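Local coordinates for extragenic suppressor (Pyrococcus furiosus, PDB 1XI6), which hydrolyses fructose 1,6-bisphosphate to fructose 6-phosphate and phosphate with the help of magnesium, and acts weakly on inositol 1-phosphate, at residues 27-32 with 52-57; 87-92 with 111-116; 207-212 with 237-242. All coordinates share one frame; numbering follows the deposited sequence.

Contact 1 (27-32 with 52-57)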
loop_
_atom_site.group_PDB
_atom_site.type_symbol
_atom_site.label_atom_id
_atom_site.label_comp_id
_atom_site.label_asym_id
_atom_site.label_seq_id
_atom_site.Cartn_x
_atom_site.Cartn_y
_atom_site.Cartn_z
ATOM N N THR A 27 -16.500 -2.748 11.073
ATOM C CA THR A 27 -17.295 -3.339 12.151
ATOM C C THR A 27 -16.520 -4.358 12.978
ATOM O O THR A 27 -16.742 -4.471 14.180
ATOM C CB THR A 27 -18.587 -4.002 11.620
ATOM O OG1 THR A 27 -18.262 -4.902 10.555
ATOM C CG2 THR A 27 -19.567 -2.949 11.122
ATOM N N THR A 28 -15.611 -5.077 12.325
ATOM C CA THR A 28 -14.945 -6.249 12.894
ATOM C C THR A 28 -13.511 -5.982 13.379
ATOM O O THR A 28 -13.115 -6.498 14.423
ATOM C CB THR A 28 -14.986 -7.425 11.883
ATOM O OG1 THR A 28 -16.351 -7.724 11.581
ATOM C CG2 THR A 28 -14.332 -8.679 12.419
ATOM N N ILE A 29 -12.736 -5.186 12.647
ATOM C CA ILE A 29 -11.349 -4.934 13.065
ATOM C C ILE A 29 -11.141 -3.594 13.800
ATOM O O ILE A 29 -10.298 -3.499 14.682
ATOM C CB ILE A 29 -10.319 -5.194 11.908
ATOM C CG1 ILE A 29 -10.144 -6.693 11.680
ATOM C CG2 ILE A 29 -8.937 -4.645 12.236
ATOM C CD1 ILE A 29 -11.090 -7.295 10.720
ATOM N N MET A 30 -11.924 -2.579 13.452
ATOM C CA MET A 30 -11.813 -1.260 14.089
ATOM C C MET A 30 -11.996 -1.230 15.616
ATOM O O MET A 30 -11.309 -0.451 16.283
ATOM C CB MET A 30 -12.744 -0.239 13.422
ATOM C CG MET A 30 -12.166 0.440 12.198
ATOM S SD MET A 30 -10.547 1.158 12.496
ATOM C CE MET A 30 -10.908 2.478 13.648
ATOM N N PRO A 31 -12.919 -2.067 16.173
ATOM C CA PRO A 31 -12.971 -2.265 17.630
ATOM C C PRO A 31 -11.624 -2.521 18.300
ATOM O O PRO A 31 -11.466 -2.194 19.467
ATOM C CB PRO A 31 -13.838 -3.512 17.776
ATOM C CG PRO A 31 -14.727 -3.485 16.629
ATOM C CD PRO A 31 -13.987 -2.841 15.503
ATOM N N PHE A 32 -10.672 -3.091 17.572
ATOM C CA PHE A 32 -9.375 -3.458 18.144
ATOM C C PHE A 32 -8.308 -2.376 18.088
ATOM O O PHE A 32 -7.189 -2.613 18.509
ATOM C CB PHE A 32 -8.847 -4.745 17.499
ATOM C CG PHE A 32 -9.705 -5.942 17.769
ATOM C CD1 PHE A 32 -9.584 -6.639 18.968
ATOM C CD2 PHE A 32 -10.647 -6.366 16.836
ATOM C CE1 PHE A 32 -10.388 -7.740 19.234
ATOM C CE2 PHE A 32 -11.457 -7.469 17.095
ATOM C CZ PHE A 32 -11.326 -8.157 18.297
ATOM N N LYS A 52 1.179 -11.876 14.451
ATOM C CA LYS A 52 0.400 -10.969 15.305
ATOM C C LYS A 52 -1.111 -11.098 15.099
ATOM O O LYS A 52 -1.590 -11.106 13.965
ATOM C CB LYS A 52 0.858 -9.517 15.135
ATOM C CG LYS A 52 1.683 -9.005 16.307
ATOM C CD LYS A 52 2.702 -7.961 15.880
ATOM N N LEU A 53 -1.845 -11.188 16.211
ATOM C CA LEU A 53 -3.246 -11.655 16.205
ATOM C C LEU A 53 -4.170 -10.851 15.313
ATOM O O LEU A 53 -4.940 -11.415 14.554
ATOM C CB LEU A 53 -3.834 -11.721 17.628
ATOM C CG LEU A 53 -5.333 -12.051 17.761
ATOM C CD1 LEU A 53 -5.617 -13.486 17.351
ATOM C CD2 LEU A 53 -5.858 -11.789 19.168
ATOM N N VAL A 54 -4.080 -9.534 15.420
ATOM C CA VAL A 54 -4.971 -8.633 14.711
ATOM C C VAL A 54 -4.726 -8.678 13.192
ATOM O O VAL A 54 -5.659 -8.471 12.418
ATOM C CB VAL A 54 -4.926 -7.202 15.339
ATOM C CG1 VAL A 54 -3.637 -6.437 14.974
ATOM C CG2 VAL A 54 -6.178 -6.427 14.993
ATOM N N ASP A 55 -3.485 -8.968 12.784
ATOM C CA ASP A 55 -3.155 -9.267 11.392
ATOM C C ASP A 55 -3.872 -10.523 10.911
ATOM O O ASP A 55 -4.435 -10.527 9.815
ATOM C CB ASP A 55 -1.660 -9.481 11.224
ATOM C CG ASP A 55 -0.861 -8.234 11.486
ATOM O OD1 ASP A 55 -0.309 -8.136 12.598
ATOM O OD2 ASP A 55 -0.779 -7.354 10.591
ATOM N N LYS A 56 -3.848 -11.577 11.729
ATOM C CA LYS A 56 -4.516 -12.835 11.412
ATOM C C LYS A 56 -6.020 -12.652 11.299
ATOM O O LYS A 56 -6.648 -13.212 10.404
ATOM C CB LYS A 56 -4.176 -13.910 12.447
ATOM C CG LYS A 56 -4.992 -15.209 12.354
ATOM C CD LYS A 56 -4.584 -16.095 11.171
ATOM C CE LYS A 56 -5.295 -17.447 11.212
ATOM N N LEU A 57 -6.590 -11.868 12.206
ATOM C CA LEU A 57 -8.012 -11.565 12.179
ATOM C C LEU A 57 -8.392 -10.836 10.901
ATOM O O LEU A 57 -9.417 -11.141 10.294
ATOM C CB LEU A 57 -8.406 -10.725 13.387
ATOM C CG LEU A 57 -8.350 -11.360 14.770
ATOM C CD1 LEU A 57 -8.862 -10.353 15.768
ATOM C CD2 LEU A 57 -9.157 -12.649 14.839
#
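The flat group here is the F32 ring, and L57 meets one of its faces: CD1 stands over the ring, shifted toward the rim, with CE2 as its nearest ring atom at 4.1 Å. The two side chains cross at about a right angle, and CD1 is the leucine atom that meets the ring. At the ring's edge, in its plane, lie two carbonyl oxygens of its own segment, those of T28 and I29. The ring is carried by a short 3-10 turn, residues 30-32, closed by the backbone bond from F32 N to I29 O (2.9 Å). L57 has CG anti to its carbonyl carbon (chi1 -68°), beside the backbone N; from CG the branch CD1 goes to the ring, and leucine suits the position because its branched end offers a methyl to the ring face.

V54, one helical turn before L57, fills the space nearer the backbone. Its CG2, anti to the backbone N, touches F32 CB at 4.0 Å and also faces CG2 of I29, more loosely, at 4.3 Å. A beta-branched residue fits here, as its methyls spread close to the helix. I29 completes the patch by setting CD1 beside the carbonyl of L57, 4.2 Å from the oxygen. The side-chain contacts are apolar and modest in area, with I29 and V54 buried and F32 and L57 nearer the surface.

The patch joins the segment at the C-terminal end of helix 11-28, with its 3-10 turn, to the first turn of helix 53-66, across a connection that is partly not modelled. F100 of helix 97-102 touches I29, F32 and V54 together, while V54 also reaches I101 and L94, the latter a magnesium ligand by similarity, on strand 94-95. D55 turns away from the patch and hydrogen-bonds S97 at the start of helix 97-102.

Contact 2 (87-92 with 111-116)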
loop_
_atom_site.group_PDB
_atom_site.type_symbol
_atom_site.label_atom_id
_atom_site.label_comp_id
_atom_site.label_asym_id
_atom_site.label_seq_id
_atom_site.Cartn_x
_atom_site.Cartn_y
_atom_site.Cartn_z
ATOM N N TYR A 87 -6.931 -13.983 -12.801
ATOM C CA TYR A 87 -6.829 -12.840 -11.910
ATOM C C TYR A 87 -6.027 -13.107 -10.635
ATOM O O TYR A 87 -6.134 -14.175 -10.021
ATOM C CB TYR A 87 -8.223 -12.362 -11.537
ATOM C CG TYR A 87 -9.060 -11.853 -12.688
ATOM C CD1 TYR A 87 -10.107 -12.618 -13.193
ATOM C CD2 TYR A 87 -8.821 -10.591 -13.259
ATOM C CE1 TYR A 87 -10.896 -12.158 -14.241
ATOM C CE2 TYR A 87 -9.606 -10.118 -14.313
ATOM C CZ TYR A 87 -10.646 -10.911 -14.802
ATOM O OH TYR A 87 -11.440 -10.467 -15.844
ATOM N N THR A 88 -5.230 -12.121 -10.240
ATOM C CA THR A 88 -4.433 -12.201 -9.020
ATOM C C THR A 88 -4.715 -10.991 -8.131
ATOM O O THR A 88 -4.632 -9.850 -8.585
ATOM C CB THR A 88 -2.918 -12.309 -9.336
ATOM O OG1 THR A 88 -2.697 -13.415 -10.214
ATOM C CG2 THR A 88 -2.093 -12.516 -8.069
ATOM N N VAL A 89 -5.054 -11.259 -6.873
ATOM C CA VAL A 89 -5.276 -10.220 -5.874
ATOM C C VAL A 89 -4.128 -10.219 -4.863
ATOM O O VAL A 89 -3.911 -11.203 -4.159
ATOM C CB VAL A 89 -6.633 -10.402 -5.143
ATOM C CG1 VAL A 89 -6.940 -9.204 -4.283
ATOM C CG2 VAL A 89 -7.761 -10.590 -6.130
ATOM N N ILE A 90 -3.386 -9.117 -4.806
ATOM C CA ILE A 90 -2.435 -8.901 -3.713
ATOM C C ILE A 90 -3.145 -8.175 -2.575
ATOM O O ILE A 90 -3.717 -7.102 -2.755
ATOM C CB ILE A 90 -1.174 -8.132 -4.139
ATOM C CG1 ILE A 90 -0.587 -8.749 -5.419
ATOM C CG2 ILE A 90 -0.169 -8.093 -2.982
ATOM C CD1 ILE A 90 0.733 -8.155 -5.885
ATOM N N VAL A 91 -3.092 -8.792 -1.405
ATOM C CA VAL A 91 -3.827 -8.364 -0.233
ATOM C C VAL A 91 -2.870 -7.903 0.868
ATOM O O VAL A 91 -2.006 -8.673 1.315
ATOM C CB VAL A 91 -4.705 -9.530 0.294
ATOM C CG1 VAL A 91 -5.341 -9.190 1.646
ATOM C CG2 VAL A 91 -5.768 -9.890 -0.713
ATOM N N ASP A 92 -3.010 -6.655 1.301
ATOM C CA ASP A 92 -2.427 -6.254 2.583
ATOM C C ASP A 92 -3.584 -5.976 3.538
ATOM O O ASP A 92 -4.235 -4.934 3.438
ATOM C CB ASP A 92 -1.475 -5.056 2.456
ATOM C CG ASP A 92 -0.561 -4.879 3.682
ATOM O OD1 ASP A 92 -0.805 -5.506 4.747
ATOM O OD2 ASP A 92 0.419 -4.094 3.581
ATOM N N LEU A 111 -5.792 -3.543 -1.523
ATOM C CA LEU A 111 -6.011 -4.596 -2.502
ATOM C C LEU A 111 -5.480 -4.149 -3.836
ATOM O O LEU A 111 -5.798 -3.062 -4.285
ATOM C CB LEU A 111 -7.504 -4.902 -2.665
ATOM C CG LEU A 111 -8.329 -5.379 -1.471
ATOM C CD1 LEU A 111 -9.774 -5.418 -1.855
ATOM C CD2 LEU A 111 -7.869 -6.750 -0.983
ATOM N N ALA A 112 -4.672 -4.993 -4.464
ATOM C CA ALA A 112 -4.231 -4.774 -5.844
ATOM C C ALA A 112 -4.689 -5.943 -6.721
ATOM O O ALA A 112 -4.409 -7.096 -6.417
ATOM C CB ALA A 112 -2.715 -4.586 -5.908
ATOM N N VAL A 113 -5.406 -5.627 -7.795
ATOM C CA VAL A 113 -6.057 -6.628 -8.654
ATOM C C VAL A 113 -5.429 -6.646 -10.042
ATOM O O VAL A 113 -5.449 -5.643 -10.770
ATOM C CB VAL A 113 -7.584 -6.363 -8.787
ATOM C CG1 VAL A 113 -8.223 -7.282 -9.825
ATOM C CG2 VAL A 113 -8.273 -6.521 -7.442
ATOM N N PHE A 114 -4.876 -7.798 -10.399
ATOM C CA PHE A 114 -4.251 -7.978 -11.704
ATOM C C PHE A 114 -5.083 -8.891 -12.590
ATOM O O PHE A 114 -5.648 -9.887 -12.124
ATOM C CB PHE A 114 -2.845 -8.550 -11.551
ATOM C CG PHE A 114 -1.894 -7.647 -10.826
ATOM C CD1 PHE A 114 -1.903 -7.568 -9.430
ATOM C CD2 PHE A 114 -0.972 -6.885 -11.532
ATOM C CE1 PHE A 114 -1.011 -6.728 -8.751
ATOM C CE2 PHE A 114 -0.078 -6.044 -10.862
ATOM C CZ PHE A 114 -0.101 -5.967 -9.470
ATOM N N LYS A 115 -5.166 -8.520 -13.864
ATOM C CA LYS A 115 -5.663 -9.401 -14.911
ATOM C C LYS A 115 -4.433 -9.890 -15.657
ATOM O O LYS A 115 -3.844 -9.153 -16.456
ATOM C CB LYS A 115 -6.606 -8.653 -15.851
ATOM C CG LYS A 115 -7.250 -9.538 -16.887
ATOM C CD LYS A 115 -8.160 -8.752 -17.799
ATOM C CE LYS A 115 -9.310 -9.616 -18.272
ATOM N NZ LYS A 115 -9.717 -9.275 -19.662
ATOM N N LYS A 116 -4.046 -11.132 -15.377
ATOM C CA LYS A 116 -2.788 -11.703 -15.874
ATOM C C LYS A 116 -1.604 -10.940 -15.266
ATOM O O LYS A 116 -1.357 -11.063 -14.062
ATOM C CB LYS A 116 -2.746 -11.778 -17.419
ATOM C CG LYS A 116 -3.713 -12.818 -18.024
ATOM C CD LYS A 116 -3.754 -12.797 -19.555
ATOM C CE LYS A 116 -4.895 -11.917 -20.099
ATOM N NZ LYS A 116 -4.876 -11.789 -21.595
#
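T88 pairs with F114, and I90 with A112, through four backbone hydrogen bonds, two to each pair. The bond from F114 N to T88 O is 2.7 Å long and nearly straight at 171°. The non-hydrogen-bonded pair V89-V113 lies between them, with Y87-K115 and V91-L111 beyond; in such pairs CA-H groups approach carbonyls, as V89 CA does A112 O (3.3 Å).

These are neighbouring antiparallel strands, 87-92 and 108-115, in the large mixed sheet of this inositol monophosphatase-superfamily protein. Strand 87-92 also runs parallel to 72-75 and ends in D92, which by similarity binds both magnesium ions.

Apolar packing differs on the two faces. On that of V89, V91, L111 and V113, L111 lies alongside V91, CD2 to CG2 at 3.8 Å, and helix 11-28 covers the surface with I21 and W14. On the other, I90 CD1 touches CE1 of the F114 ring obliquely at 3.6 Å. I90 chi1 (-49°) sets CG1 beside the backbone N, where CG1 too comes near F114 CE1 (3.9 Å). T88 O lies at that ring's edge, in its plane. A112 is small enough to let A213 and I216 of helix 208-219 come close.

Mixed polar and apolar contact marks the outer end, where Y87 and K115 run side by side. Lysine CG nears ring atom CE2 (3.5 Å), and CE reaches the hydroxyl OH; the ammonium forms a long, weak ion pair with E86.

Contact 3 (207-212 with 237-242)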
loop_
_atom_site.group_PDB
_atom_site.type_symbol
_atom_site.label_atom_id
_atom_site.label_comp_id
_atom_site.label_asym_id
_atom_site.label_seq_id
_atom_site.Cartn_x
_atom_site.Cartn_y
_atom_site.Cartn_z
ATOM N N ARG A 207 8.091 -5.738 1.361
ATOM C CA ARG A 207 7.566 -6.760 0.445
ATOM C C ARG A 207 6.648 -6.177 -0.629
ATOM O O ARG A 207 6.048 -5.122 -0.421
ATOM C CB ARG A 207 6.772 -7.814 1.220
ATOM C CG ARG A 207 7.620 -8.788 1.983
ATOM C CD ARG A 207 7.637 -8.461 3.468
ATOM N NE ARG A 207 8.488 -9.426 4.162
ATOM C CZ ARG A 207 8.123 -10.667 4.496
ATOM N NH1 ARG A 207 6.895 -11.126 4.216
ATOM N NH2 ARG A 207 8.994 -11.459 5.124
ATOM N N PRO A 208 6.523 -6.861 -1.786
ATOM C CA PRO A 208 5.502 -6.378 -2.732
ATOM C C PRO A 208 4.078 -6.432 -2.159
ATOM O O PRO A 208 3.227 -5.663 -2.593
ATOM C CB PRO A 208 5.654 -7.300 -3.951
ATOM C CG PRO A 208 6.456 -8.477 -3.477
ATOM C CD PRO A 208 7.270 -8.029 -2.303
ATOM N N THR A 209 3.818 -7.308 -1.186
ATOM C CA THR A 209 2.511 -7.284 -0.488
ATOM C C THR A 209 2.257 -5.943 0.240
ATOM O O THR A 209 1.103 -5.609 0.542
ATOM C CB THR A 209 2.274 -8.493 0.489
ATOM O OG1 THR A 209 3.287 -8.531 1.503
ATOM C CG2 THR A 209 2.259 -9.803 -0.265
ATOM N N ASP A 210 3.330 -5.186 0.500
ATOM C CA ASP A 210 3.222 -3.861 1.114
ATOM C C ASP A 210 3.051 -2.764 0.077
ATOM O O ASP A 210 2.251 -1.852 0.264
ATOM C CB ASP A 210 4.443 -3.538 1.990
ATOM C CG ASP A 210 4.655 -4.549 3.114
ATOM O OD1 ASP A 210 5.780 -5.085 3.224
ATOM O OD2 ASP A 210 3.697 -4.807 3.886
ATOM N N ILE A 211 3.793 -2.840 -1.019
ATOM C CA ILE A 211 3.930 -1.657 -1.869
ATOM C C ILE A 211 3.128 -1.693 -3.174
ATOM O O ILE A 211 3.013 -0.677 -3.854
ATOM C CB ILE A 211 5.415 -1.348 -2.142
ATOM C CG1 ILE A 211 6.056 -2.461 -2.977
ATOM C CG2 ILE A 211 6.164 -1.148 -0.816
ATOM C CD1 ILE A 211 7.157 -1.964 -3.883
ATOM N N ALA A 212 2.564 -2.848 -3.503
ATOM C CA ALA A 212 1.839 -3.049 -4.754
ATOM C C ALA A 212 0.743 -2.003 -5.016
ATOM O O ALA A 212 0.864 -1.205 -5.948
ATOM C CB ALA A 212 1.273 -4.460 -4.820
ATOM N N PHE A 237 4.652 -11.259 -8.085
ATOM C CA PHE A 237 3.492 -11.872 -7.437
ATOM C C PHE A 237 3.893 -12.772 -6.250
ATOM O O PHE A 237 3.325 -13.860 -6.066
ATOM C CB PHE A 237 2.637 -12.662 -8.449
ATOM C CG PHE A 237 1.833 -11.804 -9.418
ATOM C CD1 PHE A 237 1.199 -12.402 -10.511
ATOM C CD2 PHE A 237 1.703 -10.418 -9.251
ATOM C CE1 PHE A 237 0.448 -11.638 -11.416
ATOM C CE2 PHE A 237 0.955 -9.652 -10.156
ATOM C CZ PHE A 237 0.331 -10.265 -11.237
ATOM N N ASN A 238 4.862 -12.331 -5.445
ATOM C CA ASN A 238 5.247 -13.080 -4.232
ATOM C C ASN A 238 5.159 -12.255 -2.934
ATOM O O ASN A 238 4.925 -11.048 -2.977
ATOM C CB ASN A 238 6.635 -13.720 -4.404
ATOM C CG ASN A 238 7.754 -12.688 -4.547
ATOM O OD1 ASN A 238 8.073 -11.947 -3.600
ATOM N ND2 ASN A 238 8.367 -12.644 -5.734
ATOM N N ALA A 239 5.340 -12.903 -1.786
ATOM C CA ALA A 239 5.362 -12.198 -0.498
ATOM C C ALA A 239 6.759 -12.219 0.154
ATOM O O ALA A 239 6.887 -12.049 1.383
ATOM C CB ALA A 239 4.309 -12.790 0.443
ATOM N N THR A 240 7.795 -12.406 -0.676
ATOM C CA THR A 240 9.161 -12.688 -0.197
ATOM C C THR A 240 10.205 -11.664 -0.647
ATOM O O THR A 240 11.107 -11.322 0.140
ATOM C CB THR A 240 9.646 -14.105 -0.620
ATOM O OG1 THR A 240 9.537 -14.250 -2.049
ATOM C CG2 THR A 240 8.837 -15.208 0.088
ATOM N N ASP A 241 10.094 -11.189 -1.897
ATOM C CA ASP A 241 10.981 -10.142 -2.432
ATOM C C ASP A 241 11.163 -9.019 -1.404
ATOM O O ASP A 241 10.204 -8.625 -0.722
ATOM C CB ASP A 241 10.421 -9.556 -3.736
ATOM C CG ASP A 241 10.519 -10.520 -4.934
ATOM O OD1 ASP A 241 10.303 -10.054 -6.085
ATOM O OD2 ASP A 241 10.796 -11.733 -4.745
ATOM N N ARG A 242 12.387 -8.518 -1.275
ATOM C CA ARG A 242 12.653 -7.405 -0.350
ATOM C C ARG A 242 13.233 -6.217 -1.111
ATOM O O ARG A 242 14.269 -6.334 -1.779
ATOM C CB ARG A 242 13.525 -7.846 0.842
ATOM C CG ARG A 242 12.812 -8.873 1.751
ATOM C CD ARG A 242 12.854 -8.498 3.240
#
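P208 packs against N238 and D241, its ring crossing the first obliquely and the second at about a right angle. CD meets D241 CB at 3.8 Å, while CG faces the backbone oxygen of N238 and, further off, its OD1. One residue on, T209 turns CG2 toward A239, methyl to methyl at 3.7 Å; alanine offers a small apolar partner there. Just before P208 in the chain, R207 bends at chi2 (103°), and its guanidinium lies with A239 O over one face. NH1 is 3.0 Å from that oxygen, but at too poor an angle for a hydrogen bond. The same NH1 makes a salt bridge with E76, a magnesium ligand by similarity, so the arginine links this loop to the metal site. Its CA also points a hydrogen at D241 O, 3.4 Å away.

R207 is the N-cap of helix 208-219, and its backbone N bonds D210 OD1 at 3.0 Å, on the anti side of that carboxylate; D210 is itself a magnesium ligand by similarity. Proline suits the first turn because it needs no backbone N-H. Opposing it, N238 shapes the loop as an Asx turn and Asx motif: OD1 accepts from T240 N (3.0 Å) and from D241 N (2.7 Å), both reaching it from the same face of the amide. D241 CG stands anti to its carbonyl carbon (chi1 -72°), the root of a carboxylate whose OD2 takes a weak bond from N238 ND2 and whose OD1 is held by S236. An alanine at N238 would probably leave the N-H groups of T240 and D241 without their shared acceptor and let the turn open beside P208.

Contact 2 is the core element, an almost wholly buried pairing of two strands held by backbone hydrogen bonds. Contact 1 lies further out, its centre about 18 Å from that of the chain, and joins two helical regions mainly by apolar side chains. Contact 3 is partly buried and the most polar in its surroundings, a helix start against a loop shaped by side-chain bonds. Contacts 2 and 3 touch: the F114 and F237 rings meet edge to face, I90 packs on T209 and A212, and D92 OD2 lies 3.4 Å from D210 OD2, two like charges that a magnesium ion would probably bridge. Contact 1 touches neither, but reaches the same metal region through L94.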